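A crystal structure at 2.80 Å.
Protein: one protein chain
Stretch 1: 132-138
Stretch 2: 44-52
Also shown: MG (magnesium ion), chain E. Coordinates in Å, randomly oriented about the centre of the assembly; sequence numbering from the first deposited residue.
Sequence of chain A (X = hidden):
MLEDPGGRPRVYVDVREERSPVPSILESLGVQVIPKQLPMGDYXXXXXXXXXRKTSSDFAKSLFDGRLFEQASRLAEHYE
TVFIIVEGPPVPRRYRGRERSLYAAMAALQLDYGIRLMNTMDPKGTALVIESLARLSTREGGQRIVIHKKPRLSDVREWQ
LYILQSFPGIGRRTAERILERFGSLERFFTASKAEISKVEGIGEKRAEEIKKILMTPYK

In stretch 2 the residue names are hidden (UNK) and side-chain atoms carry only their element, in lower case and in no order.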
# COMPACT_ATOMS: atom_id res chain seq x y z
N SER A 132 -8.06 0.75 -13.15
CA SER A 132 -7.12 1.61 -13.84
C SER A 132 -5.70 1.35 -13.38
O SER A 132 -4.78 1.33 -14.17
CB SER A 132 -7.51 3.07 -13.60
OG SER A 132 -8.54 3.48 -14.48
N LEU A 133 -5.54 1.14 -12.07
CA LEU A 133 -4.28 0.80 -11.48
C LEU A 133 -3.76 -0.53 -12.03
O LEU A 133 -2.60 -0.62 -12.45
CB LEU A 133 -4.44 0.72 -9.98
CG LEU A 133 -4.52 2.03 -9.22
CD1 LEU A 133 -4.96 1.72 -7.82
CD2 LEU A 133 -3.20 2.83 -9.20
N ALA A 134 -4.61 -1.54 -12.02
CA ALA A 134 -4.35 -2.82 -12.65
C ALA A 134 -3.80 -2.64 -14.04
O ALA A 134 -2.78 -3.23 -14.37
CB ALA A 134 -5.62 -3.66 -12.72
N ARG A 135 -4.46 -1.82 -14.86
CA ARG A 135 -4.03 -1.62 -16.23
C ARG A 135 -2.75 -0.85 -16.29
O ARG A 135 -1.80 -1.27 -16.96
CB ARG A 135 -5.07 -0.87 -17.01
CG ARG A 135 -6.33 -1.62 -17.13
CD ARG A 135 -6.53 -2.00 -18.50
NE ARG A 135 -7.85 -1.55 -18.93
CZ ARG A 135 -8.10 -1.05 -20.13
NH1 ARG A 135 -7.11 -0.91 -21.00
NH2 ARG A 135 -9.32 -0.67 -20.45
N LEU A 136 -2.69 0.27 -15.58
CA LEU A 136 -1.54 1.13 -15.69
C LEU A 136 -0.23 0.49 -15.30
O LEU A 136 0.81 0.87 -15.79
CB LEU A 136 -1.73 2.40 -14.85
CG LEU A 136 -2.38 3.59 -15.57
CD1 LEU A 136 -3.20 4.41 -14.58
CD2 LEU A 136 -1.34 4.44 -16.30
N SER A 137 -0.28 -0.46 -14.38
CA SER A 137 0.92 -0.92 -13.66
C SER A 137 1.47 -2.15 -14.32
O SER A 137 2.62 -2.51 -14.11
CB SER A 137 0.58 -1.27 -12.22
OG SER A 137 -0.22 -2.45 -12.21
N THR A 138 0.59 -2.83 -15.02
CA THR A 138 0.93 -3.76 -16.07
C THR A 138 1.53 -2.78 -17.08
O THR A 138 1.86 -1.70 -16.64
CB THR A 138 -0.35 -4.41 -16.42
OG1 THR A 138 -0.57 -5.43 -15.44
CG2 THR A 138 -0.28 -4.99 -17.75
N UNK A 44 -5.07 -7.39 -4.48
CA UNK A 44 -3.74 -7.49 -5.04
C UNK A 44 -3.77 -7.05 -6.52
O UNK A 44 -4.36 -7.71 -7.38
c UNK A 44 -0.70 -8.39 -4.49
c UNK A 44 -1.38 -10.48 -5.62
c UNK A 44 -1.73 -9.06 -5.39
c UNK A 44 -3.17 -8.91 -4.87
N UNK A 45 -3.09 -5.96 -6.82
CA UNK A 45 -3.20 -5.33 -8.12
C UNK A 45 -2.07 -5.68 -9.11
O UNK A 45 -2.32 -5.92 -10.28
c UNK A 45 -3.15 -3.07 -9.21
c UNK A 45 -4.69 -3.54 -7.36
c UNK A 45 -3.35 -3.81 -7.92
N UNK A 46 -0.84 -5.70 -8.66
CA UNK A 46 0.27 -6.07 -9.49
C UNK A 46 1.20 -6.65 -8.46
O UNK A 46 0.84 -6.70 -7.30
c UNK A 46 0.85 -4.83 -10.18
o UNK A 46 1.73 -4.10 -9.33
N UNK A 47 2.40 -7.09 -8.85
CA UNK A 47 3.26 -7.80 -7.88
C UNK A 47 3.67 -6.92 -6.70
O UNK A 47 4.05 -7.41 -5.65
o UNK A 47 4.61 -10.56 -7.17
o UNK A 47 6.29 -9.10 -6.97
c UNK A 47 5.18 -9.47 -7.49
c UNK A 47 4.47 -8.50 -8.51
N UNK A 48 3.56 -5.61 -6.85
CA UNK A 48 4.06 -4.72 -5.82
C UNK A 48 3.10 -3.58 -5.48
O UNK A 48 3.52 -2.58 -4.88
o UNK A 48 5.25 -3.80 -7.65
c UNK A 48 5.38 -4.15 -6.29
N UNK A 49 1.84 -3.74 -5.88
CA UNK A 49 0.79 -2.82 -5.49
C UNK A 49 -0.32 -3.51 -4.71
O UNK A 49 -1.03 -4.36 -5.24
c UNK A 49 0.21 -2.12 -6.72
c UNK A 49 0.92 -0.50 -8.61
c UNK A 49 1.32 -1.36 -7.44
c UNK A 49 -0.91 -1.22 -6.27
N UNK A 50 -0.46 -3.16 -3.44
CA UNK A 50 -1.56 -3.68 -2.65
C UNK A 50 -2.56 -2.54 -2.44
O UNK A 50 -2.18 -1.37 -2.35
c UNK A 50 -2.18 -5.10 -0.63
c UNK A 50 -0.62 -3.24 -0.34
c UNK A 50 -1.08 -4.30 -1.30
c UNK A 50 -2.34 -6.44 -1.18
N UNK A 51 -3.84 -2.91 -2.37
CA UNK A 51 -4.95 -1.97 -2.20
C UNK A 51 -5.76 -2.39 -0.98
O UNK A 51 -6.11 -3.57 -0.83
c UNK A 51 -5.19 -1.30 -4.61
c UNK A 51 -5.87 -1.96 -3.45
c UNK A 51 -7.22 -1.28 -3.17
N UNK A 52 -6.06 -1.41 -0.14
CA UNK A 52 -6.84 -1.61 1.07
C UNK A 52 -8.04 -0.72 0.86
O UNK A 52 -7.89 0.46 0.63
o UNK A 52 -8.66 -2.12 4.51
c UNK A 52 -6.64 -1.15 3.67
o UNK A 52 -7.20 -3.51 3.61
c UNK A 52 -7.56 -2.35 3.94
c UNK A 52 -5.99 -1.17 2.29
MG MG E . -10.55 -3.29 4.03

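Position 44 carries four side-chain carbons, forked at the second, and none comes within contact range of stretch 1. A fork one carbon out from CB defines leucine, so this is Leu44, a buried strand residue with chi1 t and chi2 p.

Position 45 has three carbons, CB bearing two others, and its CA-to-CB bond points toward the helix. One of the terminal carbons lies 3.5 Å from Ala134 N and 3.8 Å from Leu133 C, so it rests against the helix backbone. Three carbons forked at CB give valine: Val45, chi1 t, with that carbon being CG1. The same Val45 CG1 lies 4.1 Å from Leu133 CB and 4.3 Å from Ala134 CB.

Position 46 shows one carbon followed by one oxygen. Its CB is 3.3 Å from Ser137 OG, a close contact but no hydrogen bond. The short hydroxyl side chain is serine, Ser46, chi1 p; its OG accepts a weak bond from the backbone N of position 48 at 3.4 Å.

Position 47 has two carbons, the second carrying two oxygens, and stays out of reach of stretch 1. A carboxylate one carbon beyond CB marks Asp47, whose two oxygens are hydrogen-bonded elsewhere in the structure.

Position 48 again has one carbon then one oxygen and lies out of reach of stretch 1; it is Ser48. It sits in the type I turn running from Ser46 to position 49.

Position 49 presents four carbons, forked at CB with one arm two carbons long. The end of that arm lies 3.7 Å from Ser137 CB. This branching is isoleucine: Ile49, chi1 m and chi2 t, reaching the helix through CD1.

Position 50 repeats the four-carbon pattern forked at CB, but out of reach of stretch 1; it is Ile50, chi1 t.

Position 51 has three carbons forked at CB, one of them 4.4 Å from Leu133 CD1. It is Val51, and the touching atom is CG2.

Position 52 has three carbons, the third carrying two oxygens, and lies out of reach of stretch 1: Glu52. Its OE2 binds the magnesium ion at 2.3 Å.

The contact is packing without hydrogen bonds across the stretches, burying 250 Å² in total. Helix and first strand run at 27°, their axes approaching to 7.5 Å, and the CA atoms of Ala134 and Val45 are 5.3 Å apart. This closeness lets Val45 reach the helix backbone, while Ile49 and Val51 extend the apolar surface. Ser137 points its CA-to-CB bond toward stretch 2, and its OG donates to Leu133 O at 3.0 Å, a bond within its own helix.

Stretch 2 (44-52) LVSDSIIVE
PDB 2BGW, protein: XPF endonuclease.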